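Side-chain contacts in D-mandelate dehydrogenase (Rhodotorula graminis, PDB 2W2K), which probably interconverts D-mandelate and its keto acid using a nicotinamide cofactor: residues D72-S75 / H76-S79; I294-K297 / H298-L301; T322-D325 / R326-Q330. All coordinates share one frame; numbering follows the deposited sequence. Where two conformers were deposited one is given.

Contact 1: residues D72-S75 / H76-S79; sequences DLIS and HLPS
D72 OD2 accepts a bond of 2.8 Å from a water that also reaches across to H76 NE2 at 3.4 Å, a weak bond. K41 NZ is the second partner of OD2, in a salt bridge. The setting is the exit from helix 71-74, where a type I beta turn from I74 to L77 leads into the loop before strand 83-86. D72 OD1 stands 4.2 Å from H76 NE2, with carboxylate and ring planes 86° apart. The carboxylate would probably favour a protonated imidazole, although K41 offsets part of its charge.

S75 OG works in two directions. It donates to D72 O at 2.8 Å and also lies over the middle of the H76 ring, 3.6 Å above the plane. A chi1 of 81°, with OG between the backbone N and the carbonyl carbon, lets it do both. L44 and R45 of helix 37-45 also touch this histidine.

H76 N donates to L73 O at 3.1 Å, one residue back from the turn. L77 N to I74 O, 3.2 Å and nearly straight at 169°, closes the type I turn itself. On the buried side the I74 and L77 side chains meet at an oblique crossing, and L77 CD1 rests 4.1 Å from I74 CG2.

Contact 2: residues I294-K297 / H298-L301; sequences IEMK and HVTL
This is a local CH-pi and apolar contact in the bend that joins helix 291-294 to strand 299-301. K297 CB sits over one face of the H298 imidazole, 3.8 Å from the ring centroid and only 9° off the ring normal. Beyond CG the lysine chain runs out extended, and its NZ forms a salt bridge with E153. Y134 meets the H298 ring edge-to-face. R137 NH2 donates to K297 O, so the bend is also held from outside.

Away from the ring, the two ends of the bend come together. I294 CG1 touches L301 CD1 at 3.8 Å, the two side chains crossing at about a right angle. Between these ends M296 CB lies 4.3 Å from V299 CG2. L270 of helix 263-271 packs on both M296 and V299.

A water accepts from V299 N at 3.1 Å; its very short approach to M296 O is doubtful. The neighbouring subunit packs on I294, T300 and L301. The L301 side chain is about 8 Å from that of D281, an NAD-binding residue. The arrangement is a helix-to-strand connection into the outermost strand, within this chain, of the seven-stranded parallel sheet of a Rossmann-type NAD-binding domain.

Contact 3: residues T322-D325 / R326-Q330; sequences TNID and RFLLQ
The contact lies toward the C-terminal part of helix 310-330 and includes a wider pi-type turn at 326-330. D325 O marks the change: it accepts L329 N at 2.9 Å in the alpha-helical way and also Q330 N at 3.3 Å, a weak bond that skips one residue further. Q330 N also bonds R326 O. The upstream bonds are regular, such as R326 N to T322 O at 3.0 Å.

With D325 CG anti to the backbone N (chi1 -167°), the carboxylate stands out from the helix. Its OD1 branch leans toward Q330 and takes a weak but almost straight bond of 3.2 Å from Q330 NE2. The carboxylate and amide planes stand 86° apart. OD2 is in a salt bridge with K26. L329 CB is 3.7 Å from D325 OD1, and the two side chains cross at about a right angle.

T322 CG2 touches R326 CD at 3.8 Å. The arginine chain bends at chi3, and its NE bonds to P333 O. Toward the sheet, I324 and L328 lie side by side; I324 CG2 is 4.0 Å from L328 CD1. Both pack on strands 54-57 and 83-86 of the five-stranded parallel sheet, and F327 lies against strands 83-86 and 105-107.

The three contacts come one after another along the chain. Contacts 1 and 3 belong to the domain built on the five-stranded parallel sheet; contact 2 belongs to the seven-stranded NAD-binding domain. Contact 1 lies on the connection from strand 54-57 to strand 83-86, and contact 3 packs on these strands and on strand 105-107. Their centres are 22 Å apart and their nearest atoms about 10 Å. Contact 2 is on the opposite side of the chain's centre, with its centre 46 Å from that of contact 1 and 47 Å from that of contact 3. After strand 299-301 the chain returns through helix 310-330 to the first domain, tying the two domains together.

Contact 1: residues D72-S75 / H76-S79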
ATOM      1  N   ASP B  72     -28.978 -11.846 -31.017  1.00 13.22           N
ATOM      2  CA  ASP B  72     -29.393 -13.182 -31.512  1.00 11.69           C
ATOM      3  C   ASP B  72     -29.682 -14.179 -30.373  1.00 12.59           C
ATOM      4  O   ASP B  72     -30.687 -14.881 -30.417  1.00 12.05           O
ATOM      5  CB  ASP B  72     -28.389 -13.798 -32.508  1.00 13.07           C
ATOM      6  CG  ASP B  72     -28.961 -15.046 -33.232  1.00 15.34           C
ATOM      7  OD1 ASP B  72     -30.004 -14.936 -33.922  1.00 15.62           O
ATOM      8  OD2 ASP B  72     -28.383 -16.140 -33.112  1.00 16.84           O
ATOM      9  N   LEU B  73     -28.781 -14.249 -29.385  1.00 10.33           N
ATOM     10  CA  LEU B  73     -29.001 -15.081 -28.179  1.00 10.52           C
ATOM     11  C   LEU B  73     -30.295 -14.669 -27.440  1.00  9.51           C
ATOM     12  O   LEU B  73     -31.153 -15.524 -27.111  1.00 10.08           O
ATOM     13  CB  LEU B  73     -27.760 -14.998 -27.257  1.00  7.84           C
ATOM     14  CG  LEU B  73     -27.724 -15.854 -25.967  1.00 12.65           C
ATOM     15  CD1 LEU B  73     -26.320 -16.149 -25.526  1.00 11.52           C
ATOM     16  CD2 LEU B  73     -28.504 -15.161 -24.821  1.00 10.88           C
ATOM     17  N   ILE B  74     -30.422 -13.371 -27.176  1.00  8.65           N
ATOM     18  CA  ILE B  74     -31.562 -12.794 -26.431  1.00 11.08           C
ATOM     19  C   ILE B  74     -32.930 -13.059 -27.108  1.00 12.32           C
ATOM     20  O   ILE B  74     -33.958 -13.252 -26.420  1.00 11.24           O
ATOM     21  CB  ILE B  74     -31.307 -11.267 -26.155  1.00  8.81           C
ATOM     22  CG1 ILE B  74     -30.180 -11.101 -25.107  1.00  8.21           C
ATOM     23  CG2 ILE B  74     -32.566 -10.520 -25.720  1.00  8.49           C
ATOM     24  CD1 ILE B  74     -29.616  -9.663 -24.972  1.00  8.40           C
ATOM     25  N   SER B  75     -32.931 -13.089 -28.443  1.00 11.24           N
ATOM     26  CA  SER B  75     -34.146 -13.344 -29.230  1.00 11.26           C
ATOM     27  C   SER B  75     -34.780 -14.722 -28.948  1.00 12.05           C
ATOM     28  O   SER B  75     -35.959 -14.944 -29.267  1.00 11.26           O
ATOM     29  CB  SER B  75     -33.891 -13.166 -30.747  1.00 13.49           C
ATOM     30  OG  SER B  75     -33.269 -14.316 -31.328  1.00 12.38           O
ATOM     31  N   HIS B  76     -34.016 -15.640 -28.357  1.00  9.72           N
ATOM     32  CA  HIS B  76     -34.535 -16.993 -28.078  1.00  9.63           C
ATOM     33  C   HIS B  76     -34.900 -17.234 -26.604  1.00  9.54           C
ATOM     34  O   HIS B  76     -35.218 -18.355 -26.251  1.00  9.87           O
ATOM     35  CB  HIS B  76     -33.544 -18.066 -28.552  1.00 11.78           C
ATOM     36  CG  HIS B  76     -33.260 -17.996 -30.027  1.00 16.67           C
ATOM     37  ND1 HIS B  76     -34.244 -18.158 -30.979  1.00 21.28           N
ATOM     38  CD2 HIS B  76     -32.117 -17.742 -30.707  1.00 22.58           C
ATOM     39  CE1 HIS B  76     -33.717 -18.021 -32.184  1.00 26.07           C
ATOM     40  NE2 HIS B  76     -32.428 -17.767 -32.047  1.00 24.13           N
ATOM     41  N   LEU B  77     -34.815 -16.211 -25.754  1.00  8.48           N
ATOM     42  CA  LEU B  77     -35.213 -16.378 -24.343  1.00  9.77           C
ATOM     43  C   LEU B  77     -36.748 -16.512 -24.212  1.00  9.38           C
ATOM     44  O   LEU B  77     -37.492 -15.898 -24.989  1.00  6.93           O
ATOM     45  CB  LEU B  77     -34.663 -15.218 -23.497  1.00  8.85           C
ATOM     46  CG  LEU B  77     -33.143 -15.080 -23.354  1.00  8.15           C
ATOM     47  CD1 LEU B  77     -32.745 -13.623 -23.008  1.00 10.21           C
ATOM     48  CD2 LEU B  77     -32.576 -16.072 -22.301  1.00  9.57           C
ATOM     49  N   PRO B  78     -37.241 -17.324 -23.249  1.00  8.42           N
ATOM     50  CA  PRO B  78     -38.710 -17.462 -23.128  1.00  9.37           C
ATOM     51  C   PRO B  78     -39.407 -16.147 -22.695  1.00 10.03           C
ATOM     52  O   PRO B  78     -38.854 -15.371 -21.907  1.00  8.93           O
ATOM     53  CB  PRO B  78     -38.875 -18.556 -22.054  1.00  9.34           C
ATOM     54  CG  PRO B  78     -37.605 -18.485 -21.227  1.00 10.25           C
ATOM     55  CD  PRO B  78     -36.518 -18.123 -22.236  1.00  7.56           C
ATOM     56  N   SER B  79     -40.617 -15.899 -23.210  1.00 10.24           N
ATOM     57  CA  SER B  79     -41.344 -14.647 -22.899  1.00 11.07           C
ATOM     58  C   SER B  79     -41.804 -14.520 -21.430  1.00 11.30           C
ATOM     59  O   SER B  79     -42.160 -13.409 -20.973  1.00 11.70           O
ATOM     60  CB  SER B  79     -42.526 -14.447 -23.856  1.00 12.16           C
ATOM     61  OG  SER B  79     -42.045 -13.844 -25.049  1.00 23.43           O
TER
HETATM   62  O   HOH W   1     -29.563 -18.571 -33.664  1.00 29.77           O

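Contact 2: residues I294-K297 / H298-L301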
ATOM      1  N   ILE B 294       6.734  -4.315 -18.972  1.00  9.94           N
ATOM      2  CA  ILE B 294       7.402  -5.300 -18.107  1.00 12.23           C
ATOM      3  C   ILE B 294       8.924  -5.072 -18.067  1.00 12.73           C
ATOM      4  O   ILE B 294       9.556  -5.146 -16.999  1.00 11.78           O
ATOM      5  CB  ILE B 294       7.075  -6.771 -18.521  1.00 13.94           C
ATOM      6  CG1 ILE B 294       5.611  -7.139 -18.179  1.00 12.24           C
ATOM      7  CG2 ILE B 294       8.050  -7.758 -17.833  1.00 16.36           C
ATOM      8  CD1 ILE B 294       5.072  -8.356 -18.972  1.00 13.73           C
ATOM      9  N   GLU B 295       9.509  -4.769 -19.223  1.00 14.80           N
ATOM     10  CA  GLU B 295      10.970  -4.581 -19.320  1.00 19.95           C
ATOM     11  C   GLU B 295      11.550  -3.279 -18.695  1.00 22.38           C
ATOM     12  O   GLU B 295      12.769  -3.068 -18.728  1.00 29.30           O
ATOM     13  CB  GLU B 295      11.439  -4.776 -20.770  1.00 17.85           C
ATOM     14  CG  GLU B 295      11.098  -6.158 -21.355  1.00 28.09           C
ATOM     15  N   MET B 296      10.698  -2.441 -18.103  1.00 21.23           N
ATOM     16  CA  MET B 296      11.151  -1.186 -17.483  0.50 21.09           C
ATOM     17  C   MET B 296      11.380  -1.309 -15.976  1.00 19.49           C
ATOM     18  O   MET B 296      10.996  -2.296 -15.366  1.00 18.42           O
ATOM     19  CB  MET B 296      10.151  -0.070 -17.749  0.50 21.25           C
ATOM     20  CG  MET B 296      10.080   0.335 -19.189  0.50 23.11           C
ATOM     21  SD  MET B 296       8.989   1.729 -19.395  0.50 21.11           S
ATOM     22  CE  MET B 296       8.874   1.754 -21.182  0.50 10.84           C
ATOM     23  N   LYS B 297      12.010  -0.294 -15.377  1.00 18.50           N
ATOM     24  CA  LYS B 297      12.274  -0.303 -13.921  1.00 18.03           C
ATOM     25  C   LYS B 297      11.034  -0.097 -13.038  1.00 18.28           C
ATOM     26  O   LYS B 297      10.826  -0.832 -12.063  1.00 14.99           O
ATOM     27  CB  LYS B 297      13.313   0.771 -13.551  1.00 19.45           C
ATOM     28  CG  LYS B 297      14.774   0.333 -13.698  1.00 22.60           C
ATOM     29  CD  LYS B 297      15.732   1.434 -13.257  1.00 18.17           C
ATOM     30  CE  LYS B 297      17.193   1.004 -13.411  1.00 23.47           C
ATOM     31  NZ  LYS B 297      18.122   2.093 -13.012  1.00 21.15           N
ATOM     32  N   HIS B 298      10.229   0.911 -13.379  1.00 12.29           N
ATOM     33  CA  HIS B 298       9.267   1.475 -12.425  1.00 11.70           C
ATOM     34  C   HIS B 298       7.769   1.374 -12.818  1.00 10.54           C
ATOM     35  O   HIS B 298       6.962   2.278 -12.509  1.00 10.50           O
ATOM     36  CB  HIS B 298       9.661   2.933 -12.091  1.00 10.58           C
ATOM     37  CG  HIS B 298      11.010   3.073 -11.436  1.00 14.70           C
ATOM     38  ND1 HIS B 298      11.381   2.360 -10.316  1.00 12.40           N
ATOM     39  CD2 HIS B 298      12.060   3.878 -11.733  1.00 14.81           C
ATOM     40  CE1 HIS B 298      12.609   2.707  -9.961  1.00 16.69           C
ATOM     41  NE2 HIS B 298      13.042   3.635 -10.799  1.00 10.58           N
ATOM     42  N   VAL B 299       7.376   0.281 -13.471  1.00  9.62           N
ATOM     43  CA  VAL B 299       5.942   0.062 -13.763  1.00  9.15           C
ATOM     44  C   VAL B 299       5.391  -1.085 -12.881  1.00 11.72           C
ATOM     45  O   VAL B 299       5.858  -2.230 -12.974  1.00 12.10           O
ATOM     46  CB  VAL B 299       5.664  -0.224 -15.279  1.00  8.91           C
ATOM     47  CG1 VAL B 299       4.144  -0.314 -15.569  1.00  9.86           C
ATOM     48  CG2 VAL B 299       6.291   0.843 -16.180  1.00  8.79           C
ATOM     49  N   THR B 300       4.427  -0.763 -12.023  1.00  6.78           N
ATOM     50  CA  THR B 300       3.760  -1.733 -11.142  1.00  7.31           C
ATOM     51  C   THR B 300       2.589  -2.368 -11.919  1.00  9.03           C
ATOM     52  O   THR B 300       1.719  -1.657 -12.461  1.00  8.52           O
ATOM     53  CB  THR B 300       3.237  -1.060  -9.804  1.00 11.82           C
ATOM     54  OG1 THR B 300       4.309  -0.400  -9.100  1.00  8.69           O
ATOM     55  CG2 THR B 300       2.545  -2.091  -8.884  1.00  7.44           C
ATOM     56  N   LEU B 301       2.584  -3.702 -11.995  1.00  8.66           N
ATOM     57  CA  LEU B 301       1.589  -4.450 -12.792  1.00  6.31           C
ATOM     58  C   LEU B 301       0.918  -5.582 -11.986  1.00  8.17           C
ATOM     59  O   LEU B 301       1.606  -6.456 -11.451  1.00  6.89           O
ATOM     60  CB  LEU B 301       2.240  -5.022 -14.077  1.00  8.60           C
ATOM     61  CG  LEU B 301       2.913  -3.987 -15.016  1.00 11.10           C
ATOM     62  CD1 LEU B 301       4.052  -4.596 -15.856  1.00 10.44           C
ATOM     63  CD2 LEU B 301       1.882  -3.273 -15.871  1.00  7.85           C
TER
HETATM   64  O   HOH W   2       8.518  -2.259 -14.917  1.00 20.31           O

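Contact 3: residues T322-D325 / R326-Q330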
ATOM      1  N   THR B 322     -31.069 -11.739  -3.058  1.00  6.67           N
ATOM      2  CA  THR B 322     -32.044 -10.788  -2.497  1.00  7.51           C
ATOM      3  C   THR B 322     -32.818 -10.003  -3.559  1.00  7.48           C
ATOM      4  O   THR B 322     -34.034  -9.808  -3.431  1.00  8.74           O
ATOM      5  CB  THR B 322     -31.365  -9.811  -1.443  1.00  9.09           C
ATOM      6  OG1 THR B 322     -30.747 -10.585  -0.394  1.00  8.45           O
ATOM      7  CG2 THR B 322     -32.382  -8.847  -0.834  1.00 13.20           C
ATOM      8  N   ASN B 323     -32.121  -9.552  -4.608  1.00  7.37           N
ATOM      9  CA  ASN B 323     -32.776  -8.880  -5.738  1.00  7.61           C
ATOM     10  C   ASN B 323     -33.923  -9.715  -6.346  1.00 10.12           C
ATOM     11  O   ASN B 323     -35.063  -9.217  -6.537  1.00  6.34           O
ATOM     12  CB  ASN B 323     -31.748  -8.503  -6.814  1.00  7.19           C
ATOM     13  CG  ASN B 323     -31.088  -7.117  -6.582  1.00  8.58           C
ATOM     14  OD1 ASN B 323     -29.863  -6.948  -6.771  1.00 12.75           O
ATOM     15  ND2 ASN B 323     -31.883  -6.143  -6.200  1.00  8.25           N
ATOM     16  N   ILE B 324     -33.639 -10.980  -6.641  1.00  5.83           N
ATOM     17  CA  ILE B 324     -34.644 -11.871  -7.278  1.00  7.43           C
ATOM     18  C   ILE B 324     -35.828 -12.199  -6.321  1.00  7.61           C
ATOM     19  O   ILE B 324     -37.012 -12.209  -6.735  1.00  7.40           O
ATOM     20  CB  ILE B 324     -33.955 -13.139  -7.877  1.00  5.78           C
ATOM     21  CG1 ILE B 324     -33.048 -12.751  -9.075  1.00  6.54           C
ATOM     22  CG2 ILE B 324     -34.986 -14.190  -8.320  1.00  9.69           C
ATOM     23  CD1 ILE B 324     -32.069 -13.866  -9.496  1.00  6.54           C
ATOM     24  N   ASP B 325     -35.516 -12.417  -5.044  1.00  9.07           N
ATOM     25  CA  ASP B 325     -36.547 -12.671  -4.002  1.00 10.40           C
ATOM     26  C   ASP B 325     -37.506 -11.478  -3.869  1.00  9.49           C
ATOM     27  O   ASP B 325     -38.737 -11.645  -3.958  1.00 10.01           O
ATOM     28  CB  ASP B 325     -35.860 -12.981  -2.652  1.00  8.72           C
ATOM     29  CG  ASP B 325     -36.815 -13.566  -1.589  1.00 16.46           C
ATOM     30  OD1 ASP B 325     -38.054 -13.393  -1.649  1.00 17.57           O
ATOM     31  OD2 ASP B 325     -36.305 -14.213  -0.659  1.00 16.74           O
ATOM     32  N   ARG B 326     -36.940 -10.287  -3.654  1.00  9.57           N
ATOM     33  CA  ARG B 326     -37.716  -9.024  -3.639  1.00  8.80           C
ATOM     34  C   ARG B 326     -38.645  -8.880  -4.867  1.00  9.79           C
ATOM     35  O   ARG B 326     -39.844  -8.663  -4.710  1.00 10.39           O
ATOM     36  CB  ARG B 326     -36.808  -7.793  -3.549  1.00  6.67           C
ATOM     37  CG  ARG B 326     -36.147  -7.606  -2.182  1.00 10.82           C
ATOM     38  CD  ARG B 326     -35.086  -6.475  -2.187  1.00 10.91           C
ATOM     39  NE  ARG B 326     -35.637  -5.158  -2.530  1.00 10.87           N
ATOM     40  CZ  ARG B 326     -36.069  -4.236  -1.660  1.00 20.27           C
ATOM     41  NH1 ARG B 326     -36.031  -4.460  -0.350  1.00 13.32           N
ATOM     42  NH2 ARG B 326     -36.536  -3.077  -2.117  1.00 13.20           N
ATOM     43  N   PHE B 327     -38.073  -9.004  -6.071  1.00  9.06           N
ATOM     44  CA  PHE B 327     -38.761  -8.685  -7.336  1.00  9.68           C
ATOM     45  C   PHE B 327     -39.816  -9.727  -7.771  1.00 11.62           C
ATOM     46  O   PHE B 327     -40.838  -9.359  -8.358  1.00 12.94           O
ATOM     47  CB  PHE B 327     -37.710  -8.474  -8.451  1.00  8.98           C
ATOM     48  CG  PHE B 327     -38.221  -7.706  -9.650  1.00  9.32           C
ATOM     49  CD1 PHE B 327     -38.360  -6.312  -9.609  1.00 10.40           C
ATOM     50  CD2 PHE B 327     -38.552  -8.375 -10.834  1.00  8.07           C
ATOM     51  CE1 PHE B 327     -38.820  -5.592 -10.718  1.00 12.31           C
ATOM     52  CE2 PHE B 327     -39.012  -7.658 -11.962  1.00 10.30           C
ATOM     53  CZ  PHE B 327     -39.144  -6.267 -11.904  1.00 14.23           C
ATOM     54  N   LEU B 328     -39.591 -11.007  -7.477  1.00 10.52           N
ATOM     55  CA  LEU B 328     -40.567 -12.069  -7.842  1.00 11.55           C
ATOM     56  C   LEU B 328     -41.557 -12.486  -6.749  1.00  9.62           C
ATOM     57  O   LEU B 328     -42.670 -12.953  -7.068  1.00  9.91           O
ATOM     58  CB  LEU B 328     -39.848 -13.340  -8.357  1.00  8.94           C
ATOM     59  CG  LEU B 328     -39.071 -13.249  -9.686  1.00 10.08           C
ATOM     60  CD1 LEU B 328     -38.588 -14.645 -10.114  1.00 11.95           C
ATOM     61  CD2 LEU B 328     -39.923 -12.590 -10.794  1.00 16.63           C
ATOM     62  N   LEU B 329     -41.155 -12.369  -5.483  1.00 10.28           N
ATOM     63  CA  LEU B 329     -41.975 -12.888  -4.349  1.00 11.72           C
ATOM     64  C   LEU B 329     -42.553 -11.814  -3.387  1.00 14.86           C
ATOM     65  O   LEU B 329     -43.639 -12.005  -2.809  1.00 15.14           O
ATOM     66  CB  LEU B 329     -41.224 -13.967  -3.560  1.00 11.38           C
ATOM     67  CG  LEU B 329     -40.796 -15.248  -4.310  1.00 15.03           C
ATOM     68  CD1 LEU B 329     -40.065 -16.231  -3.413  1.00 18.22           C
ATOM     69  CD2 LEU B 329     -41.977 -15.910  -4.985  1.00 14.70           C
ATOM     70  N   GLN B 330     -41.855 -10.698  -3.228  1.00 12.20           N
ATOM     71  CA  GLN B 330     -42.209  -9.680  -2.205  1.00 14.42           C
ATOM     72  C   GLN B 330     -42.952  -8.438  -2.744  1.00 14.64           C
ATOM     73  O   GLN B 330     -43.398  -7.584  -1.961  1.00 13.94           O
ATOM     74  CB  GLN B 330     -40.936  -9.225  -1.446  1.00 12.72           C
ATOM     75  CG  GLN B 330     -40.201 -10.325  -0.666  1.00 14.90           C
ATOM     76  CD  GLN B 330     -38.914  -9.814   0.010  1.00 18.48           C
ATOM     77  OE1 GLN B 330     -38.878  -8.720   0.577  1.00 24.00           O
ATOM     78  NE2 GLN B 330     -37.869 -10.605  -0.054  1.00 18.40           N
TER